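Side-chain contacts in GCN5-related N-acetyltransferase (Sphaerobacter thermophilus, PDB 3TT2), which probably transfers acyl groups, most likely acetyl from acetyl-coenzyme A, as a tandem protein with two regions of GNAT sequence: residues E35-E40 and R94-G99; E110-R115 and V125-Y130; W154-T159 and R297-A302; L225-E228 and H233-G236. All blocks are in the same frame, centred on the assembly; numbering follows the deposited sequence.

Contact 1. Residues E35-E40 and R94-G99; sequences EADGDE and RFRGMG. With SO4 (sulfate ion), chain I.
Arg96 NH2 is the atom that meets 35-40: Asp37 OD1 lies near the guanidinium plane, at its edge, 4.3 Å from Arg96 NH2. This is beyond salt-bridge range, so the attraction is probably weak and long-range. Ala36 CB comes obliquely to the same nitrogen, at 4.2 Å from NH2. The rest of the guanidinium is held by other groups, NH1 by a hydrogen bond to the backbone oxygen of Val91 and NE by a salt bridge with the sulfonate of a bound MES buffer molecule. The Arg96 chain bends at both chi2 (-90°) and chi3, which swings the charged end toward the last turn of helix 23-36. There the small Ala36 lets it approach, and Gly38 closes the helix in a Schellman motif with positive phi, its N bonded to Glu35 O at 3.0 Å. Behind Arg96, a type II turn from Phe95 to Met98 carries Gly97 at positive phi, a conformation glycine adopts readily. Gly99 then takes the N-cap position of helix 100-115. A sulfate, probably from the crystallisation liquor, lies at this helix start near Gly99 N, at a separation too short to be taken literally, and is hydrogen-bonded to Thr102 N. The sequence Arg94-Phe95-Arg96-Gly97-Met98-Gly99 fits the Arg/Gln-x-x-Gly-x-Gly/Ala signature of GNAT enzymes, whose loop binds the pyrophosphate of acetyl-coenzyme A; the sulfate is consistent with that anion site.

Contact 2. Residues E110-R115 and V125-Y130; sequences EWIQDR and VTVQHY
Ile112 swings its CG1 branch opposite the backbone N (chi1 -170°) and turns CG2 in between N and carbonyl carbon, which spreads its two arms to meet Val125 and Val127 separately. Val125 answers with CG1, likewise opposite its own N (chi1 173°), and this methyl lies 3.6 Å from Ile112 CG1. Val127 offers its other branch: its CG2, beside the backbone N, comes within 3.7 Å of Ile112 CG2. Both valines stand on the face of strand 125-132 turned to the helix, two residues apart, and Ile112 slides past each of them in the opposite sense. Beta-branched residues suit the strand, and their short arms let the helix settle near the sheet, with Ile112 CA 7.8 Å from Val127 CA. One turn along, Arg115 folds back over Trp111. Its guanidinium lies with a face above the indole NE1, and Arg115 NH1 donates in the guanidinium plane to Trp111 O at 2.8 Å, while NE1 itself bonds to Gln59 O. Helix 100-115 and strand 125-132 are the second and third members of a beta-alpha-beta unit that begins with strand 84-91. What joins the two segments is wholly aliphatic and buried, so it holds by shape and exclusion of water, without directional bonds or charge.

Contact 3. Residues W154-T159 and R297-A302; sequences WVMAIT and RLYRRA
The Tyr299 ring carries Leu298 CD2 on one face, 3.6 Å above the plane and displaced toward the rim, while Met156 arrives obliquely near the CB end of the same side chain. Met156, a selenomethionine, crosses Tyr299 at about a right angle. Its chain leaves the strand with CG beside the backbone N and then folds at chi2 (-58°) and again at chi3, so that the methyl curls round to the base of the tyrosine: Met156 CE is 3.8 Å from Tyr299 CB, and Met156 CG is 4.1 Å from that same atom. A long, flexible, unbranched chain, here a selenoether in place of methionine's thioether, can follow the contour between helix and strand. The tyrosine's outer end leads away from Met156. Two residues on, Ile158 extends fully, putting CD1 4.0 Å from Ala302 O; the small Ala302 itself packs against Leu265 and Leu268. The contact is mainly apolar, with the backbone atoms Ala302 O and Arg300 N near the hydrocarbon. Strand 148-159 bonds through its backbone to strand 282-290 on one flank and strand 305-316 on the other, and the short, weakly bonded helix 297-301 lies over it, with Met304 touching Met156, Ile158 and Tyr299, and helix 263-278 packed alongside.

Contact 4. Residues L225-E228 and H233-G236; sequences LAVE and HIVG
Ala226 O receives the backbone N-H groups of both Val235 and Gly236, the first at 2.8 Å from Val235 N, the second weakly at 3.4 Å from Gly236 N. This doubled grip is the mark of a classic beta bulge, in which two consecutive residues face one on the partner strand. In return, Ala226 N bonds to Gly236 O at 2.9 Å, coming from above the carbonyl plane, whereas Glu228 N meets His233 O in the carbonyl plane with an N-H...O angle of 158°. Around this backbone lattice, the side chains sort by face. Val227 and Ile234, a non-hydrogen-bonded pair, touch through Val227 CG2 and Ile234 CG1 at 3.9 Å. Leu225 CD1 reaches Ile234 CD1 at 3.7 Å, the leucine lengthening the apolar patch. On the other face, Ala226 CB meets Val235 CG2 at 3.7 Å. That valine is turned with CG2 between its N and carbonyl carbon (chi1 -51°), and its CG1 lies beside Glu228 CB. Gly236, without a side chain, sits closely opposite Ala226. Farther out, the Glu228 carboxylate is anchored by Ser231 OG in the connecting turn and weakly by Trp258 NE1. Strands 223-228 and 233-243 form a beta hairpin whose first strand pairs with 173-177; helix 184-194 covers Leu225 and Ile234, and helix 263-278 covers Ala226 and Val235.

Contacts 1 and 2 belong to the N-terminal acetyltransferase region and sit near the two ends of helix 100-115, their centres about 23 Å apart: the loop that probably binds the cofactor's phosphates lies at its start, the apolar anchoring to strand 125-132 near its end. Contact 4 lies in the C-terminal GNAT region, about 46 Å from contact 1 between centres. Contact 3 bridges the two regions, since strand 148-159 runs between 282-290 and 305-316, while 305-316 also pairs with 125-132 of contact 2. Along the chain, contacts 1, 2 and 3 open in series, and contact 4 is nested inside the loop that contact 3 closes. Strand 305-316, set between 125-132 and 148-159, thus joins the two halves.

Contact 1. Residues E35-E40 and R94-G99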
loop_
_atom_site.group_PDB
_atom_site.type_symbol
_atom_site.label_atom_id
_atom_site.label_comp_id
_atom_site.label_asym_id
_atom_site.label_seq_id
_atom_site.Cartn_x
_atom_site.Cartn_y
_atom_site.Cartn_z
ATOM N N GLU A 35 5.512 -14.024 -11.173
ATOM C CA GLU A 35 6.279 -14.365 -12.352
ATOM C C GLU A 35 5.452 -14.262 -13.626
ATOM O O GLU A 35 5.928 -13.742 -14.632
ATOM C CB GLU A 35 6.909 -15.749 -12.230
ATOM C CG GLU A 35 7.539 -16.252 -13.528
ATOM C CD GLU A 35 8.629 -15.333 -14.085
ATOM O OE1 GLU A 35 9.038 -14.364 -13.403
ATOM O OE2 GLU A 35 9.092 -15.588 -15.220
ATOM N N ALA A 36 4.215 -14.748 -13.585
ATOM C CA ALA A 36 3.351 -14.701 -14.765
ATOM C C ALA A 36 3.043 -13.265 -15.205
ATOM O O ALA A 36 2.929 -12.984 -16.399
ATOM C CB ALA A 36 2.070 -15.478 -14.525
ATOM N N ASP A 37 2.926 -12.357 -14.239
ATOM C CA ASP A 37 2.646 -10.958 -14.538
ATOM C C ASP A 37 3.854 -10.287 -15.188
ATOM O O ASP A 37 3.763 -9.158 -15.670
ATOM C CB ASP A 37 2.257 -10.193 -13.269
ATOM C CG ASP A 37 1.122 -10.857 -12.492
ATOM O OD1 ASP A 37 0.392 -11.692 -13.070
ATOM O OD2 ASP A 37 0.959 -10.530 -11.294
ATOM N N GLY A 38 4.988 -10.976 -15.189
ATOM C CA GLY A 38 6.193 -10.434 -15.781
ATOM C C GLY A 38 7.159 -9.886 -14.749
ATOM O O GLY A 38 8.252 -9.425 -15.085
ATOM N N ASP A 39 6.756 -9.924 -13.487
ATOM C CA ASP A 39 7.632 -9.470 -12.419
ATOM C C ASP A 39 8.651 -10.531 -12.058
ATOM O O ASP A 39 8.445 -11.719 -12.303
ATOM C CB ASP A 39 6.828 -9.059 -11.193
ATOM C CG ASP A 39 5.633 -8.229 -11.556
ATOM O OD1 ASP A 39 5.531 -7.817 -12.731
ATOM O OD2 ASP A 39 4.781 -7.977 -10.678
ATOM N N GLU A 40 9.768 -10.090 -11.498
ATOM C CA GLU A 40 10.741 -11.020 -10.967
ATOM C C GLU A 40 10.160 -11.659 -9.715
ATOM O O GLU A 40 9.379 -11.033 -8.993
ATOM C CB GLU A 40 12.045 -10.298 -10.624
ATOM C CG GLU A 40 13.245 -11.221 -10.466
ATOM C CD GLU A 40 14.017 -11.389 -11.761
ATOM O OE1 GLU A 40 14.364 -10.352 -12.371
ATOM O OE2 GLU A 40 14.269 -12.546 -12.172
ATOM N N ARG A 94 -0.887 -22.560 -12.805
ATOM C CA ARG A 94 -1.338 -23.847 -13.317
ATOM C C ARG A 94 -2.833 -24.089 -13.076
ATOM O O ARG A 94 -3.483 -24.860 -13.803
ATOM C CB ARG A 94 -0.543 -24.959 -12.650
ATOM C CG ARG A 94 -0.738 -25.002 -11.143
ATOM C CD ARG A 94 0.087 -26.094 -10.507
ATOM N NE ARG A 94 1.514 -25.895 -10.729
ATOM C CZ ARG A 94 2.429 -26.838 -10.555
ATOM N NH1 ARG A 94 3.710 -26.568 -10.780
ATOM N NH2 ARG A 94 2.061 -28.053 -10.162
ATOM N N PHE A 95 -3.361 -23.449 -12.035
ATOM C CA PHE A 95 -4.721 -23.709 -11.585
ATOM C C PHE A 95 -5.764 -22.721 -12.115
ATOM O O PHE A 95 -6.935 -22.791 -11.736
ATOM C CB PHE A 95 -4.782 -23.776 -10.059
ATOM C CG PHE A 95 -3.999 -24.911 -9.462
ATOM C CD1 PHE A 95 -4.142 -26.206 -9.934
ATOM C CD2 PHE A 95 -3.111 -24.680 -8.423
ATOM C CE1 PHE A 95 -3.415 -27.257 -9.380
ATOM C CE2 PHE A 95 -2.381 -25.719 -7.863
ATOM C CZ PHE A 95 -2.533 -27.010 -8.340
ATOM N N ARG A 96 -5.341 -21.788 -12.965
ATOM C CA ARG A 96 -6.265 -20.794 -13.519
ATOM C C ARG A 96 -7.365 -21.444 -14.383
ATOM O O ARG A 96 -7.114 -22.427 -15.091
ATOM C CB ARG A 96 -5.508 -19.732 -14.331
ATOM C CG ARG A 96 -4.046 -19.506 -13.923
ATOM C CD ARG A 96 -3.851 -18.427 -12.840
ATOM N NE ARG A 96 -3.283 -17.172 -13.364
ATOM C CZ ARG A 96 -2.349 -16.432 -12.755
ATOM N NH1 ARG A 96 -1.838 -16.806 -11.587
ATOM N NH2 ARG A 96 -1.919 -15.305 -13.313
ATOM N N GLY A 97 -8.578 -20.900 -14.315
ATOM C CA GLY A 97 -9.686 -21.403 -15.108
ATOM C C GLY A 97 -10.327 -22.628 -14.488
ATOM O O GLY A 97 -11.027 -23.388 -15.164
HETATM N N MSE A 98 -10.038 -22.861 -13.212
HETATM C CA MSE A 98 -10.702 -23.934 -12.468
HETATM C C MSE A 98 -11.864 -23.501 -11.568
HETATM O O MSE A 98 -12.469 -24.327 -10.881
HETATM C CB MSE A 98 -9.684 -24.742 -11.675
HETATM C CG MSE A 98 -8.601 -25.343 -12.537
HETATM SE SE MSE A 98 -7.555 -26.633 -11.538
HETATM C CE MSE A 98 -8.936 -27.973 -11.236
ATOM N N GLY A 99 -12.145 -22.206 -11.548
ATOM C CA GLY A 99 -13.149 -21.666 -10.649
ATOM C C GLY A 99 -12.549 -21.229 -9.324
ATOM O O GLY A 99 -13.261 -20.767 -8.432
HETATM S S SO4 I . -11.459 -18.868 -12.426
HETATM O O1 SO4 I . -12.539 -18.187 -13.157
HETATM O O2 SO4 I . -10.150 -18.241 -12.661
HETATM O O3 SO4 I . -11.761 -18.840 -10.999
HETATM O O4 SO4 I . -11.358 -20.267 -12.831
#

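Contact 2. Residues E110-R115 and V125-Y130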
loop_
_atom_site.group_PDB
_atom_site.type_symbol
_atom_site.label_atom_id
_atom_site.label_comp_id
_atom_site.label_asym_id
_atom_site.label_seq_id
_atom_site.Cartn_x
_atom_site.Cartn_y
_atom_site.Cartn_z
ATOM N N GLU A 110 -18.001 -12.801 1.098
ATOM C CA GLU A 110 -18.712 -13.386 2.212
ATOM C C GLU A 110 -18.040 -12.962 3.510
ATOM O O GLU A 110 -18.677 -12.943 4.549
ATOM C CB GLU A 110 -18.791 -14.915 2.093
ATOM C CG GLU A 110 -17.556 -15.648 2.602
ATOM C CD GLU A 110 -17.869 -17.029 3.177
ATOM O OE1 GLU A 110 -19.053 -17.439 3.153
ATOM O OE2 GLU A 110 -16.925 -17.698 3.660
ATOM N N TRP A 111 -16.758 -12.607 3.454
ATOM C CA TRP A 111 -16.054 -12.204 4.665
ATOM C C TRP A 111 -16.714 -10.972 5.260
ATOM O O TRP A 111 -17.099 -10.979 6.430
ATOM C CB TRP A 111 -14.573 -11.924 4.403
ATOM C CG TRP A 111 -13.768 -11.723 5.669
ATOM C CD1 TRP A 111 -13.035 -12.664 6.324
ATOM C CD2 TRP A 111 -13.618 -10.508 6.426
ATOM N NE1 TRP A 111 -12.438 -12.119 7.436
ATOM C CE2 TRP A 111 -12.784 -10.798 7.524
ATOM C CE3 TRP A 111 -14.116 -9.203 6.286
ATOM C CZ2 TRP A 111 -12.438 -9.841 8.475
ATOM C CZ3 TRP A 111 -13.768 -8.246 7.240
ATOM C CH2 TRP A 111 -12.937 -8.571 8.315
ATOM N N ILE A 112 -16.842 -9.918 4.454
ATOM C CA ILE A 112 -17.456 -8.677 4.923
ATOM C C ILE A 112 -18.960 -8.814 5.190
ATOM O O ILE A 112 -19.470 -8.224 6.120
ATOM C CB ILE A 112 -17.205 -7.480 3.978
ATOM C CG1 ILE A 112 -17.670 -6.190 4.653
ATOM C CG2 ILE A 112 -17.942 -7.649 2.664
ATOM C CD1 ILE A 112 -17.126 -6.006 6.055
ATOM N N GLN A 113 -19.656 -9.604 4.390
ATOM C CA GLN A 113 -21.075 -9.806 4.583
ATOM C C GLN A 113 -21.416 -10.421 5.942
ATOM O O GLN A 113 -22.429 -10.073 6.563
ATOM C CB GLN A 113 -21.605 -10.696 3.477
ATOM C CG GLN A 113 -21.694 -9.993 2.145
ATOM C CD GLN A 113 -22.135 -10.932 1.055
ATOM O OE1 GLN A 113 -21.824 -12.128 1.089
ATOM N NE2 GLN A 113 -22.891 -10.409 0.093
ATOM N N ASP A 114 -20.567 -11.329 6.399
ATOM C CA ASP A 114 -20.758 -12.013 7.670
ATOM C C ASP A 114 -20.488 -11.105 8.853
ATOM O O ASP A 114 -20.952 -11.382 9.965
ATOM C CB ASP A 114 -19.804 -13.213 7.780
ATOM C CG ASP A 114 -20.186 -14.349 6.864
ATOM O OD1 ASP A 114 -21.225 -14.217 6.204
ATOM O OD2 ASP A 114 -19.471 -15.374 6.807
ATOM N N ARG A 115 -19.633 -10.111 8.635
ATOM C CA ARG A 115 -19.272 -9.109 9.644
ATOM C C ARG A 115 -19.987 -7.738 9.528
ATOM O O ARG A 115 -19.744 -6.813 10.306
ATOM C CB ARG A 115 -17.746 -8.977 9.698
ATOM C CG ARG A 115 -17.083 -10.259 10.202
ATOM C CD ARG A 115 -15.576 -10.236 10.040
ATOM N NE ARG A 115 -14.968 -11.542 10.306
ATOM C CZ ARG A 115 -15.032 -12.591 9.490
ATOM N NH1 ARG A 115 -15.698 -12.521 8.348
ATOM N NH2 ARG A 115 -14.440 -13.722 9.821
ATOM N N VAL A 125 -21.108 -0.346 1.898
ATOM C CA VAL A 125 -20.080 -1.327 2.179
ATOM C C VAL A 125 -19.453 -1.767 0.871
ATOM O O VAL A 125 -20.164 -2.213 -0.023
ATOM C CB VAL A 125 -20.683 -2.544 2.890
ATOM C CG1 VAL A 125 -19.648 -3.637 3.034
ATOM C CG2 VAL A 125 -21.275 -2.132 4.245
ATOM N N THR A 126 -18.135 -1.617 0.745
ATOM C CA THR A 126 -17.437 -2.013 -0.478
ATOM C C THR A 126 -16.365 -3.063 -0.238
ATOM O O THR A 126 -15.813 -3.162 0.855
ATOM C CB THR A 126 -16.796 -0.802 -1.232
ATOM O OG1 THR A 126 -15.749 -0.209 -0.446
ATOM C CG2 THR A 126 -17.848 0.255 -1.568
ATOM N N VAL A 127 -16.097 -3.858 -1.274
ATOM C CA VAL A 127 -14.930 -4.745 -1.326
ATOM C C VAL A 127 -14.076 -4.308 -2.503
ATOM O O VAL A 127 -14.610 -3.926 -3.552
ATOM C CB VAL A 127 -15.311 -6.204 -1.580
ATOM C CG1 VAL A 127 -14.065 -7.052 -1.706
ATOM C CG2 VAL A 127 -16.207 -6.725 -0.482
ATOM N N GLN A 128 -12.759 -4.356 -2.338
ATOM C CA GLN A 128 -11.880 -3.917 -3.397
ATOM C C GLN A 128 -10.618 -4.761 -3.551
ATOM O O GLN A 128 -10.091 -5.320 -2.580
ATOM C CB GLN A 128 -11.521 -2.454 -3.202
ATOM C CG GLN A 128 -10.622 -2.181 -2.027
ATOM C CD GLN A 128 -10.439 -0.702 -1.800
ATOM O OE1 GLN A 128 -11.289 0.099 -2.186
ATOM N NE2 GLN A 128 -9.329 -0.324 -1.182
ATOM N N HIS A 129 -10.153 -4.840 -4.798
ATOM C CA HIS A 129 -8.977 -5.605 -5.178
ATOM C C HIS A 129 -8.000 -4.691 -5.892
ATOM O O HIS A 129 -8.406 -3.804 -6.638
ATOM C CB HIS A 129 -9.362 -6.704 -6.157
ATOM C CG HIS A 129 -10.061 -7.867 -5.530
ATOM N ND1 HIS A 129 -9.434 -9.074 -5.303
ATOM C CD2 HIS A 129 -11.339 -8.023 -5.107
ATOM C CE1 HIS A 129 -10.295 -9.919 -4.757
ATOM N NE2 HIS A 129 -11.458 -9.304 -4.630
ATOM N N TYR A 130 -6.710 -4.907 -5.678
ATOM C CA TYR A 130 -5.724 -4.197 -6.469
ATOM C C TYR A 130 -5.141 -5.155 -7.487
ATOM O O TYR A 130 -4.428 -6.090 -7.134
ATOM C CB TYR A 130 -4.616 -3.658 -5.593
ATOM C CG TYR A 130 -5.068 -2.735 -4.502
ATOM C CD1 TYR A 130 -4.959 -1.360 -4.646
ATOM C CD2 TYR A 130 -5.571 -3.232 -3.314
ATOM C CE1 TYR A 130 -5.360 -0.490 -3.640
ATOM C CE2 TYR A 130 -5.974 -2.368 -2.294
ATOM C CZ TYR A 130 -5.864 -0.997 -2.470
ATOM O OH TYR A 130 -6.258 -0.132 -1.474
#

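Contact 3. Residues W154-T159 and R297-A302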
loop_
_atom_site.group_PDB
_atom_site.type_symbol
_atom_site.label_atom_id
_atom_site.label_comp_id
_atom_site.label_asym_id
_atom_site.label_seq_id
_atom_site.Cartn_x
_atom_site.Cartn_y
_atom_site.Cartn_z
ATOM N N TRP A 154 0.232 3.733 -8.762
ATOM C CA TRP A 154 1.555 3.540 -9.309
ATOM C C TRP A 154 2.572 3.308 -8.208
ATOM O O TRP A 154 2.662 4.086 -7.252
ATOM C CB TRP A 154 1.968 4.756 -10.110
ATOM C CG TRP A 154 1.063 5.100 -11.233
ATOM C CD1 TRP A 154 -0.053 5.865 -11.170
ATOM C CD2 TRP A 154 1.213 4.717 -12.603
ATOM N NE1 TRP A 154 -0.615 5.989 -12.412
ATOM C CE2 TRP A 154 0.140 5.294 -13.314
ATOM C CE3 TRP A 154 2.147 3.940 -13.298
ATOM C CZ2 TRP A 154 -0.031 5.121 -14.681
ATOM C CZ3 TRP A 154 1.976 3.770 -14.658
ATOM C CH2 TRP A 154 0.895 4.359 -15.337
ATOM N N VAL A 155 3.342 2.236 -8.350
ATOM C CA VAL A 155 4.479 2.011 -7.474
ATOM C C VAL A 155 5.758 2.540 -8.120
ATOM O O VAL A 155 6.225 1.996 -9.122
ATOM C CB VAL A 155 4.655 0.534 -7.171
ATOM C CG1 VAL A 155 5.655 0.364 -6.071
ATOM C CG2 VAL A 155 3.311 -0.067 -6.761
HETATM N N MSE A 156 6.324 3.593 -7.532
HETATM C CA MSE A 156 7.546 4.212 -8.039
HETATM C C MSE A 156 8.721 3.590 -7.316
HETATM O O MSE A 156 8.606 3.187 -6.165
HETATM C CB MSE A 156 7.525 5.728 -7.835
HETATM C CG MSE A 156 6.292 6.392 -8.400
HETATM SE SE MSE A 156 5.933 6.134 -10.335
HETATM C CE MSE A 156 7.436 7.124 -11.124
ATOM N N ALA A 157 9.837 3.445 -8.004
ATOM C CA ALA A 157 11.013 2.871 -7.369
ATOM C C ALA A 157 12.239 3.682 -7.746
ATOM O O ALA A 157 12.241 4.386 -8.763
ATOM C CB ALA A 157 11.163 1.471 -7.793
ATOM N N ILE A 158 13.258 3.640 -6.898
ATOM C CA ILE A 158 14.540 4.254 -7.254
ATOM C C ILE A 158 15.716 3.506 -6.626
ATOM O O ILE A 158 15.671 3.143 -5.455
ATOM C CB ILE A 158 14.601 5.761 -6.880
ATOM C CG1 ILE A 158 15.846 6.398 -7.497
ATOM C CG2 ILE A 158 14.541 5.959 -5.369
ATOM C CD1 ILE A 158 16.078 7.846 -7.136
ATOM N N THR A 159 16.785 3.325 -7.394
ATOM C CA THR A 159 17.943 2.554 -6.965
ATOM C C THR A 159 19.060 3.541 -6.769
ATOM O O THR A 159 19.414 4.239 -7.720
ATOM C CB THR A 159 18.366 1.628 -8.075
ATOM O OG1 THR A 159 17.448 0.543 -8.159
ATOM C CG2 THR A 159 19.727 1.064 -7.821
ATOM N N ARG A 297 4.400 14.387 -12.727
ATOM C CA ARG A 297 5.762 14.581 -13.210
ATOM C C ARG A 297 6.751 14.675 -12.046
ATOM O O ARG A 297 7.937 14.439 -12.229
ATOM C CB ARG A 297 5.867 15.791 -14.147
ATOM C CG ARG A 297 5.237 15.556 -15.524
ATOM C CD ARG A 297 5.532 16.715 -16.458
ATOM N NE ARG A 297 4.750 16.638 -17.689
ATOM C CZ ARG A 297 5.144 16.032 -18.800
ATOM N NH1 ARG A 297 6.325 15.435 -18.851
ATOM N NH2 ARG A 297 4.354 16.022 -19.863
ATOM N N LEU A 298 6.244 14.957 -10.847
ATOM C CA LEU A 298 7.052 15.038 -9.640
ATOM C C LEU A 298 8.015 13.869 -9.465
ATOM O O LEU A 298 9.192 14.057 -9.141
ATOM C CB LEU A 298 6.134 15.054 -8.425
ATOM C CG LEU A 298 6.826 14.849 -7.078
ATOM C CD1 LEU A 298 7.878 15.930 -6.817
ATOM C CD2 LEU A 298 5.846 14.767 -5.928
ATOM N N TYR A 299 7.518 12.655 -9.682
ATOM C CA TYR A 299 8.249 11.446 -9.274
ATOM C C TYR A 299 9.372 11.087 -10.230
ATOM O O TYR A 299 10.479 10.766 -9.816
ATOM C CB TYR A 299 7.271 10.297 -9.042
ATOM C CG TYR A 299 6.312 10.648 -7.930
ATOM C CD1 TYR A 299 6.667 10.438 -6.604
ATOM C CD2 TYR A 299 5.085 11.255 -8.193
ATOM C CE1 TYR A 299 5.822 10.778 -5.571
ATOM C CE2 TYR A 299 4.229 11.621 -7.158
ATOM C CZ TYR A 299 4.608 11.372 -5.846
ATOM O OH TYR A 299 3.799 11.696 -4.784
ATOM N N ARG A 300 9.096 11.188 -11.521
ATOM C CA ARG A 300 10.126 10.984 -12.514
ATOM C C ARG A 300 11.210 12.075 -12.380
ATOM O O ARG A 300 12.413 11.799 -12.451
ATOM C CB ARG A 300 9.486 10.931 -13.891
ATOM C CG ARG A 300 10.446 10.996 -15.029
ATOM C CD ARG A 300 9.806 10.488 -16.297
ATOM N NE ARG A 300 10.713 10.627 -17.430
ATOM C CZ ARG A 300 10.357 10.456 -18.699
ATOM N NH1 ARG A 300 9.101 10.141 -19.002
ATOM N NH2 ARG A 300 11.257 10.602 -19.666
ATOM N N ARG A 301 10.784 13.303 -12.118
ATOM C CA ARG A 301 11.716 14.403 -11.868
ATOM C C ARG A 301 12.573 14.179 -10.630
ATOM O O ARG A 301 13.642 14.747 -10.535
ATOM C CB ARG A 301 10.982 15.748 -11.765
ATOM C CG ARG A 301 10.556 16.289 -13.112
ATOM C CD ARG A 301 9.927 17.653 -13.008
ATOM N NE ARG A 301 9.492 18.136 -14.314
ATOM C CZ ARG A 301 8.371 18.824 -14.517
ATOM N NH1 ARG A 301 7.560 19.099 -13.493
ATOM N NH2 ARG A 301 8.049 19.222 -15.745
ATOM N N ALA A 302 12.104 13.372 -9.682
ATOM C CA ALA A 302 12.900 13.104 -8.486
ATOM C C ALA A 302 13.852 11.923 -8.713
ATOM O O ALA A 302 14.623 11.526 -7.836
ATOM C CB ALA A 302 12.022 12.893 -7.266
#

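Contact 4. Residues L225-E228 and H233-G236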
loop_
_atom_site.group_PDB
_atom_site.type_symbol
_atom_site.label_atom_id
_atom_site.label_comp_id
_atom_site.label_asym_id
_atom_site.label_seq_id
_atom_site.Cartn_x
_atom_site.Cartn_y
_atom_site.Cartn_z
ATOM N N LEU A 225 10.733 17.486 7.205
ATOM C CA LEU A 225 9.708 18.496 7.206
ATOM C C LEU A 225 10.234 19.673 6.391
ATOM O O LEU A 225 11.354 20.123 6.608
ATOM C CB LEU A 225 9.449 18.946 8.639
ATOM C CG LEU A 225 9.300 17.881 9.727
ATOM C CD1 LEU A 225 8.944 18.531 11.060
ATOM C CD2 LEU A 225 8.266 16.849 9.353
ATOM N N ALA A 226 9.450 20.155 5.434
ATOM C CA ALA A 226 9.750 21.441 4.838
ATOM C C ALA A 226 9.203 22.512 5.777
ATOM O O ALA A 226 8.032 22.496 6.169
ATOM C CB ALA A 226 9.166 21.558 3.463
ATOM N N VAL A 227 10.081 23.425 6.170
ATOM C CA VAL A 227 9.744 24.409 7.177
ATOM C C VAL A 227 10.047 25.809 6.684
ATOM O O VAL A 227 11.165 26.098 6.250
ATOM C CB VAL A 227 10.495 24.127 8.480
ATOM C CG1 VAL A 227 10.314 25.248 9.458
ATOM C CG2 VAL A 227 9.990 22.839 9.077
ATOM N N GLU A 228 9.033 26.672 6.753
ATOM C CA GLU A 228 9.176 28.066 6.364
ATOM C C GLU A 228 9.932 28.808 7.455
ATOM O O GLU A 228 9.511 28.828 8.611
ATOM C CB GLU A 228 7.809 28.697 6.134
ATOM C CG GLU A 228 7.873 30.198 5.875
ATOM C CD GLU A 228 6.552 30.784 5.368
ATOM O OE1 GLU A 228 5.629 30.984 6.202
ATOM O OE2 GLU A 228 6.448 31.042 4.137
ATOM N N HIS A 233 7.146 27.040 10.520
ATOM C CA HIS A 233 5.900 26.329 10.341
ATOM C C HIS A 233 6.097 25.268 9.297
ATOM O O HIS A 233 6.825 25.469 8.314
ATOM C CB HIS A 233 4.795 27.290 9.918
ATOM C CG HIS A 233 4.003 27.827 11.069
ATOM N ND1 HIS A 233 2.625 27.860 11.070
ATOM C CD2 HIS A 233 4.391 28.328 12.267
ATOM C CE1 HIS A 233 2.199 28.370 12.211
ATOM N NE2 HIS A 233 3.250 28.661 12.957
ATOM N N ILE A 234 5.440 24.134 9.500
ATOM C CA ILE A 234 5.685 22.997 8.641
ATOM C C ILE A 234 4.784 23.177 7.436
ATOM O O ILE A 234 3.559 23.204 7.569
ATOM C CB ILE A 234 5.421 21.678 9.410
ATOM C CG1 ILE A 234 6.573 21.433 10.390
ATOM C CG2 ILE A 234 5.298 20.530 8.471
ATOM C CD1 ILE A 234 6.150 20.919 11.726
ATOM N N VAL A 235 5.405 23.368 6.272
ATOM C CA VAL A 235 4.660 23.516 5.032
ATOM C C VAL A 235 4.602 22.234 4.215
ATOM O O VAL A 235 3.897 22.168 3.211
ATOM C CB VAL A 235 5.228 24.648 4.143
ATOM C CG1 VAL A 235 5.382 25.910 4.951
ATOM C CG2 VAL A 235 6.550 24.227 3.496
ATOM N N GLY A 236 5.307 21.201 4.655
ATOM C CA GLY A 236 5.413 19.989 3.858
ATOM C C GLY A 236 6.070 18.883 4.647
ATOM O O GLY A 236 6.760 19.165 5.609
#